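PDB 4DNX: sulfate adenylyltransferase from Allochromatium vinosum, which catalyses the reaction of sulfate with ATP to form adenosine 5'-phosphosulfate and diphosphate. Local coordinates for residues E276-A281 and Q311-D316; H291-R296 and E326-D331. One frame throughout, in Å; residues are numbered along the deposited sequence.

How the contacts relate
Both contacts belong to the Rossmann-like domain, and their centres lie about 10 Å apart. Contact 2 joins the parallel strands 291-294 and 326-329, the latter the outermost strand of its sheet within this chain. Contact 1 packs helix 274-287, which precedes the first strand, against helix 309-316, which connects the two strands. Contact 1 is the more buried and is apolar across its interface; contact 2 is partly buried, with backbone hydrogen bonds along the strands and charged side chains at its ends. They are tied together directly: D315 forms a salt bridge with R329, Q311 NE2 reaches A330 O, and H280 packs on F292.

Contact 1 (E276-A281 and Q311-D316); sequences EAVLHA and QTIFDD
F314 has CG anti to its carbonyl carbon (chi1 -70°), while V278 has CG1 anti to the backbone N (chi1 -179°), which leaves CG2 beside that N; these two rotations bring the phenyl ring and the valine methyl together. V278 CG2 lies over one face of the ring, 4.0 Å from F314 CZ. The same ring carbon approaches the main chain of the opposing helix, with F314 CZ 3.8 Å from V278 CA. At the ring edge, in its plane, A277 O stands 3.7 Å from F314 CZ, and A281 CB comes in obliquely at 3.8 Å from F314 CE2. The same valine methyl also has an aliphatic neighbour: V278 CG2 meets I313 CG2 at 3.8 Å, the two side chains crossing obliquely. The short helical segments run steeply across each other, their axes 9.7 Å apart at closest and their directions 78° apart, so the contact is compact and buries about 200 Å². F314 also touches I294 and I327, and A277 touches I294, which places the packing of both helices on one side of the parallel sheet of this Rossmann-like domain. An alanine in place of F314 would probably open a gap between the helices, leaving A281 CB and the ring-facing side of V278 CG2 without their aromatic partner. The chemistry is that of close-fitting apolar surfaces: the carbonyl at the ring edge, A277 O, already accepts the helical bond from A281 N (3.0 Å), so the ring meets a backbone oxygen that has a hydrogen-bonding partner within its own helix.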
loop_
_atom_site.group_PDB
_atom_site.type_symbol
_atom_site.label_atom_id
_atom_site.label_comp_id
_atom_site.label_asym_id
_atom_site.label_seq_id
_atom_site.Cartn_x
_atom_site.Cartn_y
_atom_site.Cartn_z
ATOM N N GLU A 276 18.849 -19.465 1.353
ATOM C CA GLU A 276 17.978 -18.337 1.145
ATOM C C GLU A 276 16.613 -18.818 0.640
ATOM O O GLU A 276 15.596 -18.205 0.958
ATOM C CB GLU A 276 18.608 -17.336 0.177
ATOM C CG GLU A 276 17.829 -16.057 0.052
ATOM C CD GLU A 276 18.647 -14.928 -0.534
ATOM O OE1 GLU A 276 19.642 -15.266 -1.210
ATOM O OE2 GLU A 276 18.282 -13.742 -0.317
ATOM N N ALA A 277 16.607 -19.942 -0.104
ATOM C CA ALA A 277 15.348 -20.519 -0.589
ATOM C C ALA A 277 14.459 -20.919 0.600
ATOM O O ALA A 277 13.232 -20.757 0.540
ATOM C CB ALA A 277 15.610 -21.728 -1.532
ATOM N N VAL A 278 15.061 -21.427 1.684
ATOM C CA VAL A 278 14.272 -21.753 2.872
ATOM C C VAL A 278 13.676 -20.480 3.512
ATOM O O VAL A 278 12.497 -20.479 3.968
ATOM C CB VAL A 278 15.105 -22.555 3.908
ATOM C CG1 VAL A 278 14.247 -22.889 5.121
ATOM C CG2 VAL A 278 15.631 -23.849 3.215
ATOM N N LEU A 279 14.488 -19.430 3.590
ATOM C CA LEU A 279 13.981 -18.143 4.084
ATOM C C LEU A 279 12.801 -17.639 3.232
ATOM O O LEU A 279 11.766 -17.195 3.777
ATOM C CB LEU A 279 15.111 -17.112 4.089
ATOM C CG LEU A 279 14.689 -15.771 4.674
ATOM C CD1 LEU A 279 14.296 -15.935 6.170
ATOM C CD2 LEU A 279 15.856 -14.755 4.503
ATOM N N HIS A 280 12.960 -17.715 1.897
ATOM C CA HIS A 280 11.880 -17.371 0.939
ATOM C C HIS A 280 10.604 -18.143 1.199
ATOM O O HIS A 280 9.545 -17.531 1.231
ATOM C CB HIS A 280 12.329 -17.643 -0.484
ATOM C CG HIS A 280 13.332 -16.669 -1.009
ATOM N ND1 HIS A 280 13.978 -16.873 -2.220
ATOM C CD2 HIS A 280 13.808 -15.505 -0.510
ATOM C CE1 HIS A 280 14.802 -15.857 -2.441
ATOM N NE2 HIS A 280 14.714 -15.010 -1.423
ATOM N N ALA A 281 10.707 -19.459 1.406
ATOM C CA ALA A 281 9.529 -20.284 1.716
ATOM C C ALA A 281 8.884 -19.841 3.032
ATOM O O ALA A 281 7.643 -19.710 3.146
ATOM C CB ALA A 281 9.888 -21.785 1.715
ATOM N N GLN A 311 16.093 -26.859 -4.294
ATOM C CA GLN A 311 14.904 -27.701 -4.168
ATOM C C GLN A 311 15.120 -28.817 -3.134
ATOM O O GLN A 311 14.266 -29.051 -2.279
ATOM C CB GLN A 311 14.550 -28.318 -5.526
ATOM C CG GLN A 311 14.296 -27.271 -6.619
ATOM C CD GLN A 311 13.997 -27.934 -7.995
ATOM O OE1 GLN A 311 14.173 -29.147 -8.192
ATOM N NE2 GLN A 311 13.534 -27.125 -8.933
ATOM N N THR A 312 16.260 -29.502 -3.208
ATOM C CA THR A 312 16.478 -30.706 -2.382
ATOM C C THR A 312 16.769 -30.396 -0.898
ATOM O O THR A 312 16.662 -31.282 -0.053
ATOM C CB THR A 312 17.556 -31.636 -2.959
ATOM O OG1 THR A 312 18.810 -30.937 -3.017
ATOM C CG2 THR A 312 17.131 -32.122 -4.358
ATOM N N ILE A 313 17.124 -29.150 -0.592
ATOM C CA ILE A 313 17.384 -28.786 0.805
ATOM C C ILE A 313 16.101 -29.058 1.628
ATOM O O ILE A 313 16.163 -29.351 2.829
ATOM C CB ILE A 313 17.813 -27.299 0.937
ATOM C CG1 ILE A 313 18.309 -27.007 2.365
ATOM C CG2 ILE A 313 16.694 -26.302 0.489
ATOM C CD1 ILE A 313 19.122 -25.704 2.474
ATOM N N PHE A 314 14.940 -29.005 0.966
ATOM C CA PHE A 314 13.672 -29.227 1.669
ATOM C C PHE A 314 13.430 -30.702 2.033
ATOM O O PHE A 314 12.623 -30.978 2.921
ATOM C CB PHE A 314 12.477 -28.653 0.859
ATOM C CG PHE A 314 12.463 -27.161 0.815
ATOM C CD1 PHE A 314 13.122 -26.499 -0.208
ATOM C CD2 PHE A 314 11.834 -26.399 1.811
ATOM C CE1 PHE A 314 13.155 -25.126 -0.268
ATOM C CE2 PHE A 314 11.862 -24.992 1.751
ATOM C CZ PHE A 314 12.520 -24.358 0.717
ATOM N N ASP A 315 14.150 -31.618 1.380
ATOM C CA ASP A 315 14.004 -33.069 1.616
ATOM C C ASP A 315 14.682 -33.523 2.894
ATOM O O ASP A 315 14.149 -34.352 3.635
ATOM C CB ASP A 315 14.616 -33.885 0.468
ATOM C CG ASP A 315 13.862 -33.732 -0.836
ATOM O OD1 ASP A 315 12.641 -33.453 -0.802
ATOM O OD2 ASP A 315 14.503 -33.905 -1.894
ATOM N N ASP A 316 15.880 -33.001 3.137
ATOM C CA ASP A 316 16.698 -33.520 4.227
ATOM C C ASP A 316 16.945 -32.489 5.312
ATOM O O ASP A 316 16.657 -32.755 6.485
ATOM C CB ASP A 316 18.027 -34.095 3.702
ATOM C CG ASP A 316 18.384 -33.580 2.305
ATOM O OD1 ASP A 316 18.240 -32.360 2.070
ATOM O OD2 ASP A 316 18.797 -34.401 1.452
#

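Contact 2 (H291-R296 and E326-D331); sequences HFIIGR and EIFRAD
F292 and I294 pair in register with I327 and R329 in a beta-alpha-beta unit of the Rossmann-like fold, where strands 291-294 and 326-329 run parallel. Four backbone hydrogen bonds define the pairing: F292 N to E326 O, F328 N to F292 O, I294 N to F328 O (3.0 Å, 173° at the hydrogen) and A330 N to I294 O. On one face I294 CD1 meets I327 CD1 at 3.8 Å, and the same I327 methyl lies at the edge of the F292 ring, 4.1 Å from CD2. On the other face I293 CG1 runs beside F328, 4.2 Å from CD1, and H291 CD2 rests 3.7 Å from E326 CB. A water hydrogen-bonded to H291 NE2, in the plane of that ring, donates a weak bond to E326 OE2. Beyond the strand ends, the R296 chain bends at chi3 (-72°), and its guanidinium forms a salt bridge with D331: R296 NH2 donates to the syn lone pair of D331 OD1 at 3.2 Å, close to the guanidinium plane. Further out, helices 274-287 and 309-316 pack on the I294 face, while helix 206-219 packs on I293 and F328. From helix 309-316, Q311 NE2 hydrogen-bonds to both I294 O and A330 O.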
loop_
_atom_site.group_PDB
_atom_site.type_symbol
_atom_site.label_atom_id
_atom_site.label_comp_id
_atom_site.label_asym_id
_atom_site.label_seq_id
_atom_site.Cartn_x
_atom_site.Cartn_y
_atom_site.Cartn_z
ATOM N N HIS A 291 1.940 -22.498 -2.006
ATOM C CA HIS A 291 2.926 -23.099 -2.905
ATOM C C HIS A 291 3.937 -22.025 -3.307
ATOM O O HIS A 291 3.570 -20.867 -3.469
ATOM C CB HIS A 291 2.215 -23.662 -4.139
ATOM C CG HIS A 291 1.334 -24.822 -3.816
ATOM N ND1 HIS A 291 0.051 -24.674 -3.317
ATOM C CD2 HIS A 291 1.562 -26.155 -3.872
ATOM C CE1 HIS A 291 -0.473 -25.862 -3.085
ATOM N NE2 HIS A 291 0.422 -26.779 -3.415
ATOM N N PHE A 292 5.187 -22.403 -3.503
ATOM C CA PHE A 292 6.232 -21.478 -3.863
ATOM C C PHE A 292 7.067 -22.088 -4.974
ATOM O O PHE A 292 7.493 -23.238 -4.855
ATOM C CB PHE A 292 7.140 -21.203 -2.639
ATOM C CG PHE A 292 8.336 -20.332 -2.950
ATOM C CD1 PHE A 292 8.202 -19.170 -3.687
ATOM C CD2 PHE A 292 9.588 -20.662 -2.427
ATOM C CE1 PHE A 292 9.327 -18.334 -3.967
ATOM C CE2 PHE A 292 10.692 -19.865 -2.690
ATOM C CZ PHE A 292 10.571 -18.702 -3.451
ATOM N N ILE A 293 7.266 -21.343 -6.057
ATOM C CA ILE A 293 8.009 -21.866 -7.222
ATOM C C ILE A 293 9.519 -21.670 -6.976
ATOM O O ILE A 293 9.989 -20.535 -6.743
ATOM C CB ILE A 293 7.639 -21.094 -8.489
ATOM C CG1 ILE A 293 6.199 -21.394 -8.893
ATOM C CG2 ILE A 293 8.587 -21.446 -9.695
ATOM C CD1 ILE A 293 5.685 -20.513 -10.046
ATOM N N ILE A 294 10.263 -22.760 -7.109
ATOM C CA ILE A 294 11.744 -22.746 -7.014
ATOM C C ILE A 294 12.254 -23.470 -8.259
ATOM O O ILE A 294 11.988 -24.642 -8.450
ATOM C CB ILE A 294 12.229 -23.500 -5.740
ATOM C CG1 ILE A 294 11.677 -22.796 -4.493
ATOM C CG2 ILE A 294 13.829 -23.670 -5.698
ATOM C CD1 ILE A 294 12.249 -23.268 -3.170
ATOM N N GLY A 295 12.973 -22.740 -9.094
ATOM C CA GLY A 295 13.606 -23.293 -10.300
ATOM C C GLY A 295 15.085 -23.618 -10.138
ATOM O O GLY A 295 15.576 -23.777 -9.021
ATOM N N ARG A 296 15.810 -23.682 -11.252
ATOM C CA ARG A 296 17.249 -23.975 -11.256
ATOM C C ARG A 296 18.038 -22.803 -10.703
ATOM O O ARG A 296 17.733 -21.640 -11.022
ATOM C CB ARG A 296 17.658 -24.234 -12.702
ATOM C CG ARG A 296 19.091 -24.632 -12.924
ATOM C CD ARG A 296 19.340 -24.828 -14.421
ATOM N NE ARG A 296 18.700 -26.041 -14.915
ATOM C CZ ARG A 296 19.318 -27.207 -15.091
ATOM N NH1 ARG A 296 20.608 -27.340 -14.816
ATOM N NH2 ARG A 296 18.643 -28.246 -15.544
ATOM N N GLU A 326 4.297 -25.635 0.286
ATOM C CA GLU A 326 4.860 -26.701 -0.562
ATOM C C GLU A 326 5.663 -26.066 -1.696
ATOM O O GLU A 326 5.374 -24.953 -2.096
ATOM C CB GLU A 326 3.735 -27.549 -1.160
ATOM C CG GLU A 326 2.996 -28.385 -0.131
ATOM C CD GLU A 326 1.895 -29.206 -0.761
ATOM O OE1 GLU A 326 0.732 -29.111 -0.288
ATOM O OE2 GLU A 326 2.188 -29.930 -1.747
ATOM N N ILE A 327 6.666 -26.784 -2.208
ATOM C CA ILE A 327 7.491 -26.248 -3.277
ATOM C C ILE A 327 7.000 -26.818 -4.598
ATOM O O ILE A 327 6.786 -28.032 -4.701
ATOM C CB ILE A 327 8.985 -26.617 -3.083
ATOM C CG1 ILE A 327 9.531 -26.051 -1.738
ATOM C CG2 ILE A 327 9.835 -26.126 -4.305
ATOM C CD1 ILE A 327 9.156 -24.592 -1.416
ATOM N N PHE A 328 6.827 -25.946 -5.589
ATOM C CA PHE A 328 6.668 -26.370 -6.961
ATOM C C PHE A 328 8.061 -26.332 -7.598
ATOM O O PHE A 328 8.670 -25.258 -7.674
ATOM C CB PHE A 328 5.747 -25.430 -7.751
ATOM C CG PHE A 328 5.590 -25.871 -9.203
ATOM C CD1 PHE A 328 6.374 -25.327 -10.210
ATOM C CD2 PHE A 328 4.693 -26.882 -9.516
ATOM C CE1 PHE A 328 6.230 -25.790 -11.564
ATOM C CE2 PHE A 328 4.540 -27.330 -10.856
ATOM C CZ PHE A 328 5.319 -26.778 -11.857
ATOM N N ARG A 329 8.549 -27.493 -8.022
ATOM C CA ARG A 329 9.929 -27.613 -8.508
ATOM C C ARG A 329 9.941 -27.344 -10.004
ATOM O O ARG A 329 9.463 -28.170 -10.787
ATOM C CB ARG A 329 10.474 -29.013 -8.204
ATOM C CG ARG A 329 10.734 -29.235 -6.733
ATOM C CD ARG A 329 11.203 -30.680 -6.440
ATOM N NE ARG A 329 11.561 -30.788 -5.023
ATOM C CZ ARG A 329 12.289 -31.773 -4.499
ATOM N NH1 ARG A 329 12.727 -32.770 -5.259
ATOM N NH2 ARG A 329 12.554 -31.768 -3.204
ATOM N N ALA A 330 10.452 -26.176 -10.370
ATOM C CA ALA A 330 10.544 -25.758 -11.773
ATOM C C ALA A 330 11.891 -26.135 -12.402
ATOM O O ALA A 330 12.836 -26.547 -11.716
ATOM C CB ALA A 330 10.310 -24.262 -11.877
ATOM N N ASP A 331 11.964 -26.016 -13.727
ATOM C CA ASP A 331 13.186 -26.291 -14.489
ATOM C C ASP A 331 13.088 -25.463 -15.777
ATOM O O ASP A 331 12.075 -24.765 -15.996
ATOM C CB ASP A 331 13.290 -27.790 -14.771
ATOM C CG ASP A 331 14.707 -28.246 -15.109
ATOM O OD1 ASP A 331 15.553 -27.411 -15.477
ATOM O OD2 ASP A 331 14.960 -29.467 -15.029
HETATM O O HOH W 1 -0.512 -29.518 -3.187
#